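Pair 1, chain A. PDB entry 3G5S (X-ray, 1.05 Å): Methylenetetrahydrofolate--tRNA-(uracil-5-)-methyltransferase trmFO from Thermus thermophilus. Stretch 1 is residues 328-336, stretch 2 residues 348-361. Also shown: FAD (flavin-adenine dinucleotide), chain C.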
# COMPACT_ATOMS: atom_id res chain seq x y z
N ALA A 328 0.83 -18.09 -12.25
CA ALA A 328 -0.45 -18.77 -12.04
C ALA A 328 -1.54 -18.05 -12.80
O ALA A 328 -2.20 -17.15 -12.29
CB ALA A 328 -0.78 -18.89 -10.56
N GLU A 329 -1.71 -18.44 -14.06
CA GLU A 329 -2.68 -17.79 -14.93
C GLU A 329 -4.08 -17.88 -14.32
O GLU A 329 -4.49 -18.93 -13.83
CB GLU A 329 -2.66 -18.45 -16.31
CG GLU A 329 -3.48 -17.73 -17.37
CD GLU A 329 -3.29 -18.31 -18.75
OE1 GLU A 329 -2.50 -19.27 -18.89
OE2 GLU A 329 -3.93 -17.81 -19.71
N GLY A 330 -4.80 -16.77 -14.36
CA GLY A 330 -6.16 -16.73 -13.87
C GLY A 330 -6.29 -16.70 -12.36
O GLY A 330 -7.39 -16.82 -11.84
N LEU A 331 -5.16 -16.52 -11.67
CA LEU A 331 -5.16 -16.26 -10.23
C LEU A 331 -4.72 -14.82 -10.03
O LEU A 331 -3.76 -14.38 -10.66
CB LEU A 331 -4.20 -17.21 -9.51
CG LEU A 331 -4.21 -17.16 -7.98
CD1 LEU A 331 -5.55 -17.63 -7.41
CD2 LEU A 331 -3.06 -17.97 -7.39
N TYR A 332 -5.42 -14.11 -9.15
CA TYR A 332 -5.16 -12.69 -8.90
C TYR A 332 -5.09 -12.45 -7.40
O TYR A 332 -5.66 -13.21 -6.62
CB TYR A 332 -6.29 -11.81 -9.49
CG TYR A 332 -6.57 -12.12 -10.93
CD1 TYR A 332 -7.36 -13.20 -11.27
CD2 TYR A 332 -6.00 -11.37 -11.96
CE1 TYR A 332 -7.58 -13.55 -12.57
CE2 TYR A 332 -6.23 -11.70 -13.29
CZ TYR A 332 -7.02 -12.81 -13.58
OH TYR A 332 -7.28 -13.20 -14.87
N ALA A 333 -4.40 -11.38 -7.01
CA ALA A 333 -4.43 -10.91 -5.63
C ALA A 333 -4.90 -9.47 -5.59
O ALA A 333 -4.63 -8.70 -6.50
CB ALA A 333 -3.06 -11.03 -4.98
N ALA A 334 -5.60 -9.12 -4.52
CA ALA A 334 -6.04 -7.75 -4.32
C ALA A 334 -6.03 -7.41 -2.85
O ALA A 334 -6.03 -8.29 -1.99
CB ALA A 334 -7.43 -7.54 -4.92
N GLY A 335 -6.03 -6.11 -2.56
CA GLY A 335 -6.05 -5.64 -1.19
C GLY A 335 -4.70 -5.80 -0.52
O GLY A 335 -3.66 -5.87 -1.18
N VAL A 336 -4.71 -5.82 0.80
CA VAL A 336 -3.48 -5.92 1.56
C VAL A 336 -2.67 -7.16 1.15
O VAL A 336 -1.44 -7.12 1.12
CB VAL A 336 -3.78 -5.92 3.06
CG1 VAL A 336 -2.58 -6.40 3.88
CG2 VAL A 336 -4.19 -4.51 3.48
N ALA A 348 -9.65 -0.41 -4.61
CA ALA A 348 -9.24 -0.09 -5.97
C ALA A 348 -8.50 -1.25 -6.64
O ALA A 348 -8.72 -1.54 -7.83
CB ALA A 348 -8.40 1.18 -5.98
N THR A 349 -7.62 -1.91 -5.90
CA THR A 349 -6.99 -3.10 -6.44
C THR A 349 -8.02 -4.22 -6.63
O THR A 349 -7.90 -5.01 -7.56
CB THR A 349 -5.78 -3.56 -5.61
OG1 THR A 349 -6.16 -3.80 -4.25
CG2 THR A 349 -4.64 -2.52 -5.68
N GLY A 350 -9.03 -4.29 -5.76
CA GLY A 350 -10.13 -5.22 -5.98
C GLY A 350 -10.85 -4.97 -7.30
O GLY A 350 -11.15 -5.91 -8.05
N PHE A 351 -11.12 -3.71 -7.59
CA PHE A 351 -11.69 -3.35 -8.88
C PHE A 351 -10.85 -3.90 -10.04
O PHE A 351 -11.38 -4.52 -10.96
CB PHE A 351 -11.84 -1.82 -8.99
CG PHE A 351 -11.99 -1.34 -10.41
CD1 PHE A 351 -13.19 -1.50 -11.09
CD2 PHE A 351 -10.94 -0.74 -11.06
CE1 PHE A 351 -13.33 -1.09 -12.40
CE2 PHE A 351 -11.07 -0.31 -12.38
CZ PHE A 351 -12.27 -0.48 -13.04
N LEU A 352 -9.55 -3.67 -10.00
CA LEU A 352 -8.71 -4.07 -11.12
C LEU A 352 -8.61 -5.59 -11.24
O LEU A 352 -8.69 -6.15 -12.34
CB LEU A 352 -7.32 -3.44 -11.05
CG LEU A 352 -6.41 -3.76 -12.24
CD1 LEU A 352 -7.00 -3.30 -13.57
CD2 LEU A 352 -5.04 -3.17 -12.04
N ALA A 353 -8.45 -6.27 -10.11
CA ALA A 353 -8.38 -7.73 -10.12
C ALA A 353 -9.68 -8.32 -10.63
O ALA A 353 -9.67 -9.26 -11.44
CB ALA A 353 -8.04 -8.26 -8.74
N GLY A 354 -10.80 -7.79 -10.18
CA GLY A 354 -12.10 -8.24 -10.64
C GLY A 354 -12.30 -7.99 -12.13
O GLY A 354 -12.84 -8.82 -12.85
N LEU A 355 -11.85 -6.82 -12.59
CA LEU A 355 -11.93 -6.49 -14.00
C LEU A 355 -11.15 -7.50 -14.84
O LEU A 355 -11.64 -8.00 -15.85
CB LEU A 355 -11.40 -5.07 -14.23
CG LEU A 355 -11.29 -4.61 -15.69
CD1 LEU A 355 -12.63 -4.68 -16.43
CD2 LEU A 355 -10.74 -3.20 -15.71
N ASN A 356 -9.92 -7.79 -14.42
CA ASN A 356 -9.10 -8.71 -15.18
C ASN A 356 -9.57 -10.15 -15.11
O ASN A 356 -9.50 -10.88 -16.10
CB ASN A 356 -7.63 -8.54 -14.84
CG ASN A 356 -7.04 -7.30 -15.49
OD1 ASN A 356 -7.47 -6.92 -16.58
ND2 ASN A 356 -6.09 -6.66 -14.82
N ALA A 357 -10.09 -10.56 -13.95
CA ALA A 357 -10.69 -11.88 -13.82
C ALA A 357 -11.93 -12.01 -14.71
O ALA A 357 -12.14 -13.04 -15.35
CB ALA A 357 -11.05 -12.14 -12.37
N ALA A 358 -12.74 -10.95 -14.77
CA ALA A 358 -13.92 -10.94 -15.61
C ALA A 358 -13.50 -11.06 -17.07
O ALA A 358 -14.08 -11.82 -17.85
CB ALA A 358 -14.72 -9.67 -15.39
N ARG A 359 -12.50 -10.27 -17.45
CA ARG A 359 -11.99 -10.33 -18.81
C ARG A 359 -11.46 -11.72 -19.16
O ARG A 359 -11.72 -12.25 -20.24
CB ARG A 359 -10.96 -9.23 -19.06
CG ARG A 359 -11.60 -7.84 -19.08
CD ARG A 359 -10.57 -6.71 -19.19
NE ARG A 359 -9.76 -6.82 -20.41
CZ ARG A 359 -10.14 -6.40 -21.61
NH1 ARG A 359 -9.34 -6.57 -22.65
NH2 ARG A 359 -11.31 -5.79 -21.77
N LYS A 360 -10.75 -12.34 -18.22
CA LYS A 360 -10.26 -13.72 -18.40
C LYS A 360 -11.41 -14.70 -18.67
O LYS A 360 -11.32 -15.58 -19.55
CB LYS A 360 -9.52 -14.16 -17.14
CG LYS A 360 -8.68 -15.42 -17.33
CD LYS A 360 -7.57 -15.16 -18.34
CE LYS A 360 -6.27 -15.87 -17.94
NZ LYS A 360 -6.16 -17.28 -18.38
N ALA A 361 -12.47 -14.54 -17.89
CA ALA A 361 -13.66 -15.37 -18.03
C ALA A 361 -14.28 -15.21 -19.42
O ALA A 361 -14.90 -16.14 -19.95
CB ALA A 361 -14.67 -15.05 -16.95
PA FAD C . -10.06 -7.16 4.75
O1A FAD C . -9.49 -7.53 6.09
O2A FAD C . -10.95 -5.97 4.67
O5B FAD C . -10.85 -8.39 4.11
C5B FAD C . -10.31 -9.70 4.12
C4B FAD C . -11.47 -10.66 4.30
O4B FAD C . -11.01 -11.99 4.10
C3B FAD C . -12.03 -10.61 5.72
O3B FAD C . -13.43 -10.43 5.70
C2B FAD C . -11.65 -11.96 6.32
O2B FAD C . -12.57 -12.47 7.27
C1B FAD C . -11.58 -12.84 5.09
N9A FAD C . -10.71 -14.03 5.13
C8A FAD C . -9.41 -14.10 5.56
N7A FAD C . -8.96 -15.35 5.33
C5A FAD C . -9.96 -16.07 4.75
C6A FAD C . -10.06 -17.38 4.31
N6A FAD C . -9.00 -18.19 4.23
N1A FAD C . -11.24 -17.79 3.76
C2A FAD C . -12.32 -16.95 3.66
N3A FAD C . -12.24 -15.65 4.09
C4A FAD C . -11.07 -15.24 4.63
N1 FAD C . -6.75 0.91 6.69
C2 FAD C . -7.03 2.25 6.58
O2 FAD C . -7.08 2.78 5.47
N3 FAD C . -7.26 2.99 7.72
C4 FAD C . -7.22 2.44 8.99
O4 FAD C . -7.43 3.13 9.99
C4X FAD C . -6.93 1.08 9.09
N5 FAD C . -6.87 0.46 10.32
C5X FAD C . -6.59 -0.89 10.40
C6 FAD C . -6.54 -1.49 11.65
C7 FAD C . -6.26 -2.85 11.76
C7M FAD C . -6.21 -3.50 13.12
C8 FAD C . -6.03 -3.60 10.62
C8M FAD C . -5.73 -5.06 10.72
C9 FAD C . -6.08 -2.99 9.36
C9A FAD C . -6.36 -1.63 9.25
N10 FAD C . -6.40 -1.02 8.00
C10 FAD C . -6.70 0.33 7.94
C1' FAD C . -5.55 -1.59 6.88
C2' FAD C . -6.36 -2.01 5.63
O2' FAD C . -6.61 -0.92 4.76
C3' FAD C . -7.65 -2.74 6.00
O3' FAD C . -7.27 -3.93 6.66
C4' FAD C . -8.52 -3.07 4.79
O4' FAD C . -9.77 -3.53 5.27
C5' FAD C . -7.86 -4.10 3.88
O5' FAD C . -8.81 -4.58 2.94
P FAD C . -8.71 -6.09 2.43
O1P FAD C . -7.35 -6.37 1.86
O2P FAD C . -9.89 -6.32 1.55
O3P FAD C . -8.80 -6.97 3.77

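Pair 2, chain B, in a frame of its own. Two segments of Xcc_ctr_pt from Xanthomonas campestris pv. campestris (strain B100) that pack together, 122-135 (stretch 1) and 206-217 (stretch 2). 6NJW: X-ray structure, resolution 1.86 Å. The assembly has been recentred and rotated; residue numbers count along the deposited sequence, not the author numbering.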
# COMPACT_ATOMS: atom_id res chain seq x y z
N ALA B 122 11.41 -8.13 8.60
CA ALA B 122 10.16 -8.41 7.90
C ALA B 122 10.29 -8.20 6.40
O ALA B 122 9.59 -8.86 5.63
CB ALA B 122 9.04 -7.56 8.48
N GLU B 123 11.20 -7.32 5.97
CA GLU B 123 11.41 -7.13 4.53
C GLU B 123 11.85 -8.41 3.85
O GLU B 123 11.58 -8.59 2.66
CB GLU B 123 12.44 -6.02 4.27
CG GLU B 123 11.90 -4.65 4.64
CD GLU B 123 12.72 -3.48 4.07
OE1 GLU B 123 13.77 -3.71 3.46
OE2 GLU B 123 12.30 -2.33 4.25
N GLN B 124 12.53 -9.30 4.57
CA GLN B 124 12.96 -10.56 3.98
C GLN B 124 11.77 -11.40 3.52
O GLN B 124 11.88 -12.17 2.55
CB GLN B 124 13.80 -11.35 4.98
CG GLN B 124 15.17 -10.76 5.26
CD GLN B 124 16.01 -11.73 6.05
OE1 GLN B 124 16.51 -12.72 5.52
NE2 GLN B 124 16.12 -11.49 7.34
N TYR B 125 10.63 -11.25 4.18
CA TYR B 125 9.44 -12.01 3.84
C TYR B 125 8.49 -11.23 2.96
O TYR B 125 7.34 -11.65 2.78
CB TYR B 125 8.74 -12.48 5.13
CG TYR B 125 9.63 -13.41 5.91
CD1 TYR B 125 9.80 -14.73 5.53
CD2 TYR B 125 10.36 -12.95 7.01
CE1 TYR B 125 10.63 -15.58 6.24
CE2 TYR B 125 11.20 -13.79 7.71
CZ TYR B 125 11.33 -15.10 7.33
OH TYR B 125 12.18 -15.93 8.04
N GLY B 126 8.93 -10.10 2.41
CA GLY B 126 8.06 -9.29 1.57
C GLY B 126 7.08 -8.40 2.30
O GLY B 126 6.06 -8.02 1.72
N TYR B 127 7.36 -8.04 3.54
CA TYR B 127 6.48 -7.18 4.33
C TYR B 127 7.14 -5.82 4.46
O TYR B 127 8.22 -5.72 5.04
CB TYR B 127 6.21 -7.79 5.70
CG TYR B 127 5.66 -9.23 5.70
CD1 TYR B 127 5.00 -9.76 4.59
CD2 TYR B 127 5.82 -10.05 6.83
CE1 TYR B 127 4.50 -11.07 4.60
CE2 TYR B 127 5.34 -11.36 6.84
CZ TYR B 127 4.67 -11.86 5.74
OH TYR B 127 4.18 -13.16 5.78
N PHE B 128 6.49 -4.77 3.95
CA PHE B 128 7.16 -3.48 3.77
C PHE B 128 6.36 -2.39 4.45
O PHE B 128 5.13 -2.38 4.40
CB PHE B 128 7.36 -3.15 2.27
CG PHE B 128 8.33 -4.07 1.59
CD1 PHE B 128 9.69 -3.89 1.72
CD2 PHE B 128 7.86 -5.14 0.84
CE1 PHE B 128 10.59 -4.77 1.11
CE2 PHE B 128 8.74 -6.02 0.23
CZ PHE B 128 10.11 -5.84 0.36
N VAL B 129 7.07 -1.46 5.10
CA VAL B 129 6.42 -0.40 5.86
C VAL B 129 6.73 0.95 5.22
O VAL B 129 7.85 1.20 4.75
CB VAL B 129 6.82 -0.42 7.36
CG1 VAL B 129 6.68 -1.82 7.94
CG2 VAL B 129 8.22 0.06 7.55
N ASN B 130 5.72 1.80 5.17
CA ASN B 130 5.88 3.18 4.74
C ASN B 130 6.00 4.07 5.97
O ASN B 130 5.22 3.94 6.92
CB ASN B 130 4.68 3.60 3.90
CG ASN B 130 4.76 5.04 3.44
OD1 ASN B 130 5.84 5.55 3.15
ND2 ASN B 130 3.61 5.71 3.38
N GLU B 131 6.96 4.99 5.93
CA GLU B 131 7.16 5.90 7.05
C GLU B 131 6.17 7.05 7.07
O GLU B 131 6.07 7.75 8.08
CB GLU B 131 8.60 6.43 7.05
CG GLU B 131 9.66 5.35 6.88
CD GLU B 131 9.85 4.51 8.14
OE1 GLU B 131 9.89 5.11 9.24
OE2 GLU B 131 9.95 3.26 8.04
N ASN B 132 5.41 7.25 5.99
CA ASN B 132 4.33 8.22 5.93
C ASN B 132 3.01 7.46 5.86
O ASN B 132 2.95 6.24 6.06
CB ASN B 132 4.54 9.15 4.73
CG ASN B 132 3.82 10.50 4.90
OD1 ASN B 132 2.93 10.65 5.74
ND2 ASN B 132 4.21 11.48 4.08
N THR B 133 1.93 8.19 5.57
CA THR B 133 0.70 7.59 5.09
C THR B 133 0.55 7.96 3.61
O THR B 133 1.13 8.93 3.14
CB THR B 133 -0.52 8.07 5.89
OG1 THR B 133 -0.49 9.50 5.99
CG2 THR B 133 -0.49 7.47 7.30
N LEU B 134 -0.26 7.17 2.89
CA LEU B 134 -0.17 7.15 1.43
C LEU B 134 -0.52 8.50 0.81
O LEU B 134 0.26 9.06 0.03
CB LEU B 134 -1.09 6.07 0.87
CG LEU B 134 -1.10 5.95 -0.65
CD1 LEU B 134 0.32 5.68 -1.17
CD2 LEU B 134 -2.05 4.84 -1.06
N GLU B 135 -1.69 9.04 1.13
CA GLU B 135 -2.14 10.23 0.40
C GLU B 135 -1.27 11.46 0.66
O GLU B 135 -0.97 12.20 -0.28
CB GLU B 135 -3.61 10.52 0.74
CG GLU B 135 -4.57 9.42 0.27
CD GLU B 135 -4.88 8.42 1.37
OE1 GLU B 135 -4.04 8.27 2.30
OE2 GLU B 135 -5.98 7.80 1.31
N CYS B 206 6.23 6.73 -7.78
CA CYS B 206 5.84 5.54 -7.03
C CYS B 206 6.53 5.54 -5.67
O CYS B 206 7.76 5.60 -5.62
CB CYS B 206 6.20 4.26 -7.79
SG CYS B 206 5.59 2.73 -7.00
N PRO B 207 5.79 5.45 -4.57
CA PRO B 207 6.44 5.32 -3.26
C PRO B 207 7.31 4.07 -3.23
O PRO B 207 6.98 3.04 -3.82
CB PRO B 207 5.27 5.20 -2.28
CG PRO B 207 4.09 5.79 -3.01
CD PRO B 207 4.33 5.49 -4.46
N ALA B 208 8.43 4.18 -2.52
CA ALA B 208 9.42 3.11 -2.50
C ALA B 208 8.86 1.82 -1.90
O ALA B 208 9.18 0.71 -2.37
CB ALA B 208 10.66 3.56 -1.73
N TYR B 209 8.03 1.91 -0.86
CA TYR B 209 7.54 0.68 -0.26
C TYR B 209 6.61 -0.08 -1.21
O TYR B 209 6.59 -1.31 -1.20
CB TYR B 209 6.88 0.96 1.10
CG TYR B 209 5.46 1.49 1.09
CD1 TYR B 209 5.14 2.71 0.50
CD2 TYR B 209 4.44 0.80 1.72
CE1 TYR B 209 3.84 3.21 0.51
CE2 TYR B 209 3.13 1.29 1.73
CZ TYR B 209 2.84 2.49 1.13
OH TYR B 209 1.54 2.97 1.14
N ILE B 210 5.89 0.64 -2.07
CA ILE B 210 5.02 -0.01 -3.05
C ILE B 210 5.84 -0.67 -4.15
O ILE B 210 5.57 -1.81 -4.55
CB ILE B 210 4.01 1.01 -3.61
CG1 ILE B 210 2.98 1.40 -2.53
CG2 ILE B 210 3.29 0.47 -4.85
CD1 ILE B 210 1.93 2.39 -3.02
N ARG B 211 6.85 0.03 -4.67
CA ARG B 211 7.73 -0.59 -5.66
C ARG B 211 8.40 -1.85 -5.09
O ARG B 211 8.50 -2.88 -5.77
CB ARG B 211 8.80 0.40 -6.13
CG ARG B 211 9.77 -0.21 -7.16
CD ARG B 211 10.90 0.76 -7.55
NE ARG B 211 10.38 2.05 -7.97
CZ ARG B 211 10.11 2.34 -9.24
NH1 ARG B 211 10.33 1.44 -10.17
NH2 ARG B 211 9.64 3.54 -9.57
N SER B 212 8.85 -1.78 -3.84
CA SER B 212 9.48 -2.92 -3.20
C SER B 212 8.54 -4.11 -3.12
O SER B 212 8.93 -5.25 -3.42
CB SER B 212 9.95 -2.54 -1.80
OG SER B 212 11.14 -1.76 -1.86
N ALA B 213 7.28 -3.88 -2.73
CA ALA B 213 6.36 -4.99 -2.59
C ALA B 213 6.00 -5.56 -3.95
O ALA B 213 5.89 -6.78 -4.10
CB ALA B 213 5.09 -4.55 -1.86
N LEU B 214 5.78 -4.69 -4.93
CA LEU B 214 5.44 -5.18 -6.28
C LEU B 214 6.57 -6.03 -6.86
O LEU B 214 6.32 -7.09 -7.44
CB LEU B 214 5.13 -4.00 -7.19
CG LEU B 214 3.82 -3.29 -6.88
CD1 LEU B 214 3.68 -2.04 -7.78
CD2 LEU B 214 2.62 -4.23 -7.08
N GLU B 215 7.82 -5.57 -6.72
CA GLU B 215 8.96 -6.32 -7.23
C GLU B 215 9.17 -7.63 -6.46
O GLU B 215 9.54 -8.65 -7.04
CB GLU B 215 10.21 -5.45 -7.16
CG GLU B 215 10.12 -4.20 -8.07
CD GLU B 215 11.38 -3.32 -8.04
OE1 GLU B 215 12.09 -3.32 -7.02
OE2 GLU B 215 11.63 -2.61 -9.04
N HIS B 216 8.89 -7.61 -5.15
CA HIS B 216 9.04 -8.83 -4.36
C HIS B 216 8.08 -9.91 -4.85
O HIS B 216 8.48 -11.06 -5.07
CB HIS B 216 8.81 -8.54 -2.88
CG HIS B 216 9.10 -9.72 -1.99
ND1 HIS B 216 10.29 -9.85 -1.30
CD2 HIS B 216 8.38 -10.83 -1.71
CE1 HIS B 216 10.28 -10.99 -0.62
NE2 HIS B 216 9.13 -11.60 -0.85
N ILE B 217 6.79 -9.57 -5.02
CA ILE B 217 5.81 -10.59 -5.40
C ILE B 217 6.00 -11.00 -6.85
O ILE B 217 5.83 -12.17 -7.21
CB ILE B 217 4.37 -10.11 -5.12
CG1 ILE B 217 3.37 -11.27 -5.27
CG2 ILE B 217 3.94 -8.97 -6.02
CD1 ILE B 217 3.63 -12.40 -4.29

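In both pairs a short strand lies against a helix that runs almost exactly antiparallel to it, at 170° between their N-to-C directions. The axes approach to 8.4 Å in pair 1 and 7.8 Å in pair 2, and fourteen central residues superpose with an RMSD of 0.6 Å. Each strand follows a tight turn, type II in pair 1 and type I in pair 2, and alternate residues along this segment face the helix.

At the end of the turn a matched position is glycine in both, Gly A330 and Gly B126, each with positive phi, which favours a residue without a side chain. In pair 2 the contact adds a further reason: a CB on Gly B126 would point toward the helix and lie 2.7 Å from His B216 CD2, a clash. Its bare CA instead sits 3.4 Å from the centroid of the His B216 ring, nearly on the ring normal, as a CH-pi contact.

Lys A360 matches His B216, and the two close this end of the interface differently. The flexible lysine reaches past the glycine, and its NZ donates a hydrogen bond to Glu A329 OE2 at 2.7 Å, part of a salt bridge. The flat imidazole suits close packing on the turn: its face covers Gly B126, while Gln B124 O lies at its edge, 3.7 Å from His B216 CE1.

Next comes an aromatic residue pointing toward the helix, Tyr A332 or Phe B128, both with chi1 in the m well and with side-chain centres only 1.0 Å apart. A broad ring fills the space between strand and helix, and the small matched alanines, Ala A357 and Ala B213, let it approach the helix backbone: Tyr A332 CE1 is 3.7 Å from Ala A357 CA, and Phe B128 CD2 is 3.7 Å from Ala B213 CA. One residue earlier on the helix, Asn A356 matches Ser B212. Asn A356 CB lies 3.8 Å from Tyr A332 CE2, while its amide end leads away and is hydrogen-bonded elsewhere in the structure. The compact Ser B212 places its CB over the face of Phe B128, 3.8 Å from the ring centroid. Both rings reach the next matched helix position: Tyr A332 OH is 3.3 Å from Lys A360 CB, and Phe B128 CE2 is 4.0 Å from His B216 CB.

The last inward position of this segment shows the clearest exchange of bulk. Ala A334 faces Ala A353, their CB atoms 3.9 Å apart, and these small side chains suit a site where the chain comes close to the helix: Ala A334 CB is also 3.7 Å from Gly A350 CA. In pair 2 the matched residues are Asn B130 and Tyr B209. The asparagine extends its CB over the tyrosine ring, 3.3 Å from the centroid and 2° off the normal, so a large flat side chain can still pack tightly. The ring reaches on to Leu B134, whose CD1 is 3.8 Å from Tyr B209 OH. That hydroxyl is buried without a polar partner in the model.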